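Local coordinates for protein glutamyl-tRNA(Gln) amidotransferase subunit B, mitochondrial (Saccharomyces cerevisiae, PDB 4N0H) that serves as the B subunit of a mitochondrial amidotransferase, a GatB/GatE-family catalytic-domain protein that assembles with subunits A and F, at residues T26-S32 with L162-P168; Y51-A55 with Q98-Y102. The contacts are given in a common frame with arbitrary orientation. Residue numbers count along the deposited sequence, not the author numbering.

Interaction 1 (T26-S32 with L162-P168); sequences TKNKLFS and LNRSNVP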
loop_
_atom_site.group_PDB
_atom_site.type_symbol
_atom_site.label_atom_id
_atom_site.label_comp_id
_atom_site.label_asym_id
_atom_site.label_seq_id
_atom_site.Cartn_x
_atom_site.Cartn_y
_atom_site.Cartn_z
ATOM N N THR B 26 -18.135 -10.119 16.840
ATOM C CA THR B 26 -17.563 -8.915 17.415
ATOM C C THR B 26 -18.577 -7.800 17.210
ATOM O O THR B 26 -19.411 -7.872 16.303
ATOM C CB THR B 26 -16.252 -8.534 16.710
ATOM O OG1 THR B 26 -16.491 -8.420 15.305
ATOM C CG2 THR B 26 -15.190 -9.600 16.948
ATOM N N LYS B 27 -18.515 -6.773 18.048
ATOM C CA LYS B 27 -19.439 -5.653 17.923
ATOM C C LYS B 27 -19.270 -4.943 16.579
ATOM O O LYS B 27 -20.250 -4.597 15.917
ATOM C CB LYS B 27 -19.244 -4.663 19.071
ATOM C CG LYS B 27 -20.237 -3.512 19.066
ATOM C CD LYS B 27 -20.035 -2.620 20.277
ATOM C CE LYS B 27 -18.591 -2.153 20.380
ATOM N NZ LYS B 27 -18.345 -1.356 21.617
ATOM N N ASN B 28 -18.021 -4.738 16.181
ATOM C CA ASN B 28 -17.721 -4.034 14.943
ATOM C C ASN B 28 -16.939 -4.909 13.972
ATOM O O ASN B 28 -16.624 -6.052 14.291
ATOM C CB ASN B 28 -16.988 -2.725 15.248
ATOM C CG ASN B 28 -17.827 -1.789 16.102
ATOM O OD1 ASN B 28 -19.056 -1.758 15.980
ATOM N ND2 ASN B 28 -17.176 -1.037 16.981
ATOM N N LYS B 29 -16.643 -4.377 12.790
ATOM C CA LYS B 29 -16.051 -5.169 11.718
ATOM C C LYS B 29 -14.550 -5.387 11.892
ATOM O O LYS B 29 -13.968 -4.958 12.878
ATOM C CB LYS B 29 -16.338 -4.535 10.364
ATOM C CG LYS B 29 -17.815 -4.513 9.995
ATOM C CD LYS B 29 -17.965 -4.087 8.540
ATOM C CE LYS B 29 -19.410 -3.842 8.162
ATOM N NZ LYS B 29 -19.489 -3.516 6.709
ATOM N N LEU B 30 -13.938 -6.057 10.921
ATOM C CA LEU B 30 -12.549 -6.517 11.043
ATOM C C LEU B 30 -11.488 -5.412 10.887
ATOM O O LEU B 30 -10.609 -5.259 11.739
ATOM C CB LEU B 30 -12.281 -7.652 10.047
ATOM C CG LEU B 30 -10.910 -8.319 10.145
ATOM C CD1 LEU B 30 -10.660 -8.794 11.572
ATOM C CD2 LEU B 30 -10.795 -9.488 9.172
ATOM N N PHE B 31 -11.566 -4.648 9.804
ATOM C CA PHE B 31 -10.579 -3.594 9.559
ATOM C C PHE B 31 -11.188 -2.191 9.579
ATOM O O PHE B 31 -10.599 -1.235 9.083
ATOM C CB PHE B 31 -9.838 -3.856 8.243
ATOM C CG PHE B 31 -8.967 -5.075 8.287
ATOM C CD1 PHE B 31 -7.792 -5.072 9.026
ATOM C CD2 PHE B 31 -9.334 -6.235 7.624
ATOM C CE1 PHE B 31 -6.989 -6.196 9.083
ATOM C CE2 PHE B 31 -8.534 -7.362 7.678
ATOM C CZ PHE B 31 -7.365 -7.347 8.415
ATOM N N SER B 32 -12.382 -2.088 10.147
ATOM C CA SER B 32 -13.065 -0.815 10.324
ATOM C C SER B 32 -13.954 -0.948 11.550
ATOM O O SER B 32 -14.373 -2.053 11.895
ATOM C CB SER B 32 -13.920 -0.492 9.097
ATOM O OG SER B 32 -14.717 0.660 9.318
ATOM N N LEU B 162 -23.020 -3.940 0.730
ATOM C CA LEU B 162 -21.708 -4.073 1.360
ATOM C C LEU B 162 -21.763 -4.057 2.892
ATOM O O LEU B 162 -20.728 -3.926 3.548
ATOM C CB LEU B 162 -20.741 -3.002 0.829
ATOM C CG LEU B 162 -20.434 -3.095 -0.674
ATOM C CD1 LEU B 162 -19.521 -1.954 -1.149
ATOM C CD2 LEU B 162 -19.828 -4.456 -1.027
ATOM N N ASN B 163 -22.963 -4.197 3.460
ATOM C CA ASN B 163 -23.102 -4.294 4.913
ATOM C C ASN B 163 -22.248 -5.437 5.467
ATOM O O ASN B 163 -21.666 -5.323 6.543
ATOM C CB ASN B 163 -24.568 -4.511 5.338
ATOM C CG ASN B 163 -25.375 -3.215 5.401
ATOM O OD1 ASN B 163 -24.826 -2.114 5.402
ATOM N ND2 ASN B 163 -26.691 -3.351 5.467
ATOM N N ARG B 164 -22.177 -6.538 4.723
ATOM C CA ARG B 164 -21.462 -7.721 5.192
ATOM C C ARG B 164 -19.978 -7.686 4.818
ATOM O O ARG B 164 -19.185 -8.474 5.325
ATOM C CB ARG B 164 -22.116 -8.995 4.650
ATOM C CG ARG B 164 -21.656 -10.273 5.338
ATOM C CD ARG B 164 -22.173 -11.511 4.621
ATOM N NE ARG B 164 -21.476 -11.744 3.357
ATOM C CZ ARG B 164 -21.825 -12.678 2.478
ATOM N NH1 ARG B 164 -21.135 -12.828 1.355
ATOM N NH2 ARG B 164 -22.868 -13.464 2.724
ATOM N N SER B 165 -19.603 -6.773 3.930
ATOM C CA SER B 165 -18.203 -6.646 3.549
ATOM C C SER B 165 -17.405 -6.208 4.765
ATOM O O SER B 165 -17.845 -5.332 5.507
ATOM C CB SER B 165 -18.038 -5.636 2.417
ATOM O OG SER B 165 -16.720 -5.683 1.896
ATOM N N ASN B 166 -16.257 -6.852 4.976
ATOM C CA ASN B 166 -15.342 -6.517 6.068
ATOM C C ASN B 166 -15.781 -7.061 7.440
ATOM O O ASN B 166 -15.182 -6.748 8.467
ATOM C CB ASN B 166 -15.074 -5.004 6.101
ATOM C CG ASN B 166 -13.915 -4.632 6.988
ATOM O OD1 ASN B 166 -12.934 -5.367 7.090
ATOM N ND2 ASN B 166 -14.023 -3.486 7.641
ATOM N N VAL B 167 -16.824 -7.888 7.450
ATOM C CA VAL B 167 -17.202 -8.639 8.649
ATOM C C VAL B 167 -16.101 -9.669 8.946
ATOM O O VAL B 167 -15.575 -10.287 8.023
ATOM C CB VAL B 167 -18.572 -9.335 8.451
ATOM C CG1 VAL B 167 -18.806 -10.456 9.476
ATOM C CG2 VAL B 167 -19.705 -8.302 8.489
ATOM N N PRO B 168 -15.734 -9.846 10.228
ATOM C CA PRO B 168 -14.640 -10.778 10.530
ATOM C C PRO B 168 -15.055 -12.240 10.397
ATOM O O PRO B 168 -16.144 -12.620 10.826
ATOM C CB PRO B 168 -14.299 -10.479 12.000
ATOM C CG PRO B 168 -15.107 -9.278 12.383
ATOM C CD PRO B 168 -16.264 -9.208 11.444
#
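K29, N166 and P168 bury the most surface where these two irregular segments meet. K29 runs its extended side chain along the other backbone. Its NZ donates hydrogen bonds to the carbonyl oxygens of N163 (K29 NZ to N163 O, 2.8 Å) and S165 (K29 NZ to S165 O, 2.7 Å). A salt bridge to D53 balances the buried charge. N166 binds the next part of 26-32 with two oxygens. Its backbone O accepts from the backbone of L30 (L30 N to N166 O, 2.8 Å, nearly linear). Its side chain accepts from F31 (F31 N to N166 OD1, 3.1 Å). Q142 of strand 130-142 donates to the same OD1.

The geometry of N166 comes from a type II beta turn, R164 to V167, closed by V167 N to R164 O at 3.2 Å. N166 takes the third position with positive phi (78°), as such turns require. The turn lies just before strand 168-174 of the main mixed sheet of the GatB/GatE catalytic domain. The contact therefore joins the start of that strand to the long loop after strand 14-23.

P168 presents its ring to the other segment. P168 CG sits 3.7 Å from L30 N and 3.3 Å from T26 OG1. That hydroxyl is held by its own bond, T26 OG1 to N28 O, at 2.6 Å. L30 CB meets P168 CB at 4.0 Å.

Interaction 2 (Y51-A55 with Q98-Y102); sequences YYDIA and QPQGY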
loop_
_atom_site.group_PDB
_atom_site.type_symbol
_atom_site.label_atom_id
_atom_site.label_comp_id
_atom_site.label_asym_id
_atom_site.label_seq_id
_atom_site.Cartn_x
_atom_site.Cartn_y
_atom_site.Cartn_z
ATOM N N TYR B 51 -16.273 4.711 5.305
ATOM C CA TYR B 51 -15.523 5.107 4.124
ATOM C C TYR B 51 -14.644 3.948 3.663
ATOM O O TYR B 51 -14.533 3.678 2.465
ATOM C CB TYR B 51 -14.655 6.339 4.409
ATOM C CG TYR B 51 -15.423 7.578 4.829
ATOM C CD1 TYR B 51 -16.688 7.857 4.312
ATOM C CD2 TYR B 51 -14.880 8.469 5.744
ATOM C CE1 TYR B 51 -17.384 8.997 4.699
ATOM C CE2 TYR B 51 -15.562 9.599 6.139
ATOM C CZ TYR B 51 -16.810 9.863 5.617
ATOM O OH TYR B 51 -17.471 10.999 6.023
ATOM N N TYR B 52 -14.027 3.257 4.619
ATOM C CA TYR B 52 -13.167 2.119 4.291
ATOM C C TYR B 52 -13.943 0.956 3.673
ATOM O O TYR B 52 -13.462 0.322 2.736
ATOM C CB TYR B 52 -12.395 1.620 5.518
ATOM C CG TYR B 52 -11.672 0.316 5.262
ATOM C CD1 TYR B 52 -10.436 0.297 4.629
ATOM C CD2 TYR B 52 -12.239 -0.898 5.635
ATOM C CE1 TYR B 52 -9.779 -0.901 4.376
ATOM C CE2 TYR B 52 -11.597 -2.095 5.385
ATOM C CZ TYR B 52 -10.366 -2.090 4.764
ATOM O OH TYR B 52 -9.732 -3.287 4.527
ATOM N N ASP B 53 -15.128 0.668 4.207
ATOM C CA ASP B 53 -15.937 -0.446 3.705
ATOM C C ASP B 53 -16.292 -0.253 2.225
ATOM O O ASP B 53 -16.437 -1.219 1.479
ATOM C CB ASP B 53 -17.221 -0.612 4.526
ATOM C CG ASP B 53 -16.959 -1.073 5.949
ATOM O OD1 ASP B 53 -15.866 -1.613 6.225
ATOM O OD2 ASP B 53 -17.857 -0.893 6.799
ATOM N N ILE B 54 -16.429 1.002 1.811
ATOM C CA ILE B 54 -16.769 1.323 0.428
ATOM C C ILE B 54 -15.483 1.478 -0.403
ATOM O O ILE B 54 -15.524 1.761 -1.609
ATOM C CB ILE B 54 -17.678 2.580 0.366
ATOM C CG1 ILE B 54 -18.829 2.443 1.364
ATOM C CG2 ILE B 54 -18.250 2.808 -1.036
ATOM C CD1 ILE B 54 -19.733 1.261 1.080
ATOM N N ALA B 55 -14.345 1.269 0.256
ATOM C CA ALA B 55 -13.025 1.369 -0.377
ATOM C C ALA B 55 -12.785 2.721 -1.055
ATOM O O ALA B 55 -12.213 2.789 -2.141
ATOM C CB ALA B 55 -12.799 0.218 -1.358
ATOM N N GLN B 98 -16.681 -7.322 -3.784
ATOM C CA GLN B 98 -15.326 -7.158 -3.250
ATOM C C GLN B 98 -14.752 -5.781 -3.608
ATOM O O GLN B 98 -13.975 -5.643 -4.556
ATOM C CB GLN B 98 -14.405 -8.264 -3.767
ATOM C CG GLN B 98 -12.972 -8.148 -3.271
ATOM C CD GLN B 98 -12.329 -9.485 -3.030
ATOM O OE1 GLN B 98 -11.484 -9.931 -3.810
ATOM N NE2 GLN B 98 -12.721 -10.140 -1.942
ATOM N N PRO B 99 -15.136 -4.752 -2.841
ATOM C CA PRO B 99 -14.872 -3.350 -3.204
ATOM C C PRO B 99 -13.390 -2.960 -3.344
ATOM O O PRO B 99 -13.080 -2.080 -4.150
ATOM C CB PRO B 99 -15.549 -2.558 -2.076
ATOM C CG PRO B 99 -15.685 -3.528 -0.941
ATOM C CD PRO B 99 -15.857 -4.877 -1.561
ATOM N N GLN B 100 -12.495 -3.578 -2.578
ATOM C CA GLN B 100 -11.070 -3.270 -2.699
ATOM C C GLN B 100 -10.423 -3.893 -3.944
ATOM O O GLN B 100 -9.399 -3.410 -4.430
ATOM C CB GLN B 100 -10.300 -3.694 -1.441
ATOM C CG GLN B 100 -10.257 -2.639 -0.339
ATOM C CD GLN B 100 -11.512 -2.613 0.511
ATOM O OE1 GLN B 100 -12.359 -3.505 0.413
ATOM N NE2 GLN B 100 -11.640 -1.588 1.356
ATOM N N GLY B 101 -11.022 -4.962 -4.462
ATOM C CA GLY B 101 -10.427 -5.685 -5.574
ATOM C C GLY B 101 -9.511 -6.765 -5.035
ATOM O O GLY B 101 -8.789 -7.435 -5.777
ATOM N N TYR B 102 -9.535 -6.919 -3.716
ATOM C CA TYR B 102 -8.843 -8.012 -3.056
ATOM C C TYR B 102 -9.460 -8.272 -1.689
ATOM O O TYR B 102 -10.156 -7.417 -1.135
ATOM C CB TYR B 102 -7.338 -7.735 -2.927
ATOM C CG TYR B 102 -6.966 -6.467 -2.179
ATOM C CD1 TYR B 102 -6.928 -6.436 -0.788
ATOM C CD2 TYR B 102 -6.620 -5.309 -2.867
ATOM C CE1 TYR B 102 -6.576 -5.278 -0.097
ATOM C CE2 TYR B 102 -6.263 -4.146 -2.192
ATOM C CZ TYR B 102 -6.237 -4.139 -0.810
ATOM O OH TYR B 102 -5.887 -2.989 -0.145
#
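Two type I beta turns face each other here. One runs from Y52 to A55 and is closed by A55 N to Y52 O at 2.8 Å. The other runs from Q98 to G101 and is closed by G101 N to Q98 O at 3.0 Å. The backbones are nearest at A55 and Q100, with CA atoms 5.5 Å apart. G101 has a positive phi (90°); with these angles a CB would press on the carbonyl oxygen of Q100. The second turn leads directly into strand 102-120 of the main sheet of the GatB/GatE catalytic domain. The first belongs to the long loop between strand 14-23 and helix 65-78.

P99 and A55 point their CB atoms toward each other's segment. A55 CB lies 4.0 Å from P99 CB and 3.6 Å from P99 O. The proline ring also reaches the first turn's backbone, with P99 CG 3.4 Å from D53 O. The D53 carboxylate is bound by S34 and K29.

The carbonyl oxygens of I54 and A55 accept hydrogen bonds from side chains of subunit A, and P99 and Q100 pack on its basic side chains.

Q100 buries the most surface. Q100 NE2 lies over one face of the Y52 ring, 3.6 Å from Y52 CE1. The same nitrogen makes a weak hydrogen bond, Q100 NE2 to Y52 O, at 3.0 Å.

Overall arrangement
From the N terminus, the chain leaves strand 14-23 and enters a long loop that supplies the first segment of both contacts, 26-32 and then 51-55. It passes through helix 65-78 and strand 89-92 to 98-102, where interaction 2 closes the inner loop. Strands 102-120 and 130-142 and the hairpin of 146-149 with 157-161 follow before 162-168 closes the outer loop in interaction 1. Interaction 2 is thus nested inside interaction 1. Their centres are 11 Å apart, and D53 joins them through K29 and, probably, N166. Together they tie the long loop to the starts of strands 102-120 and 168-174.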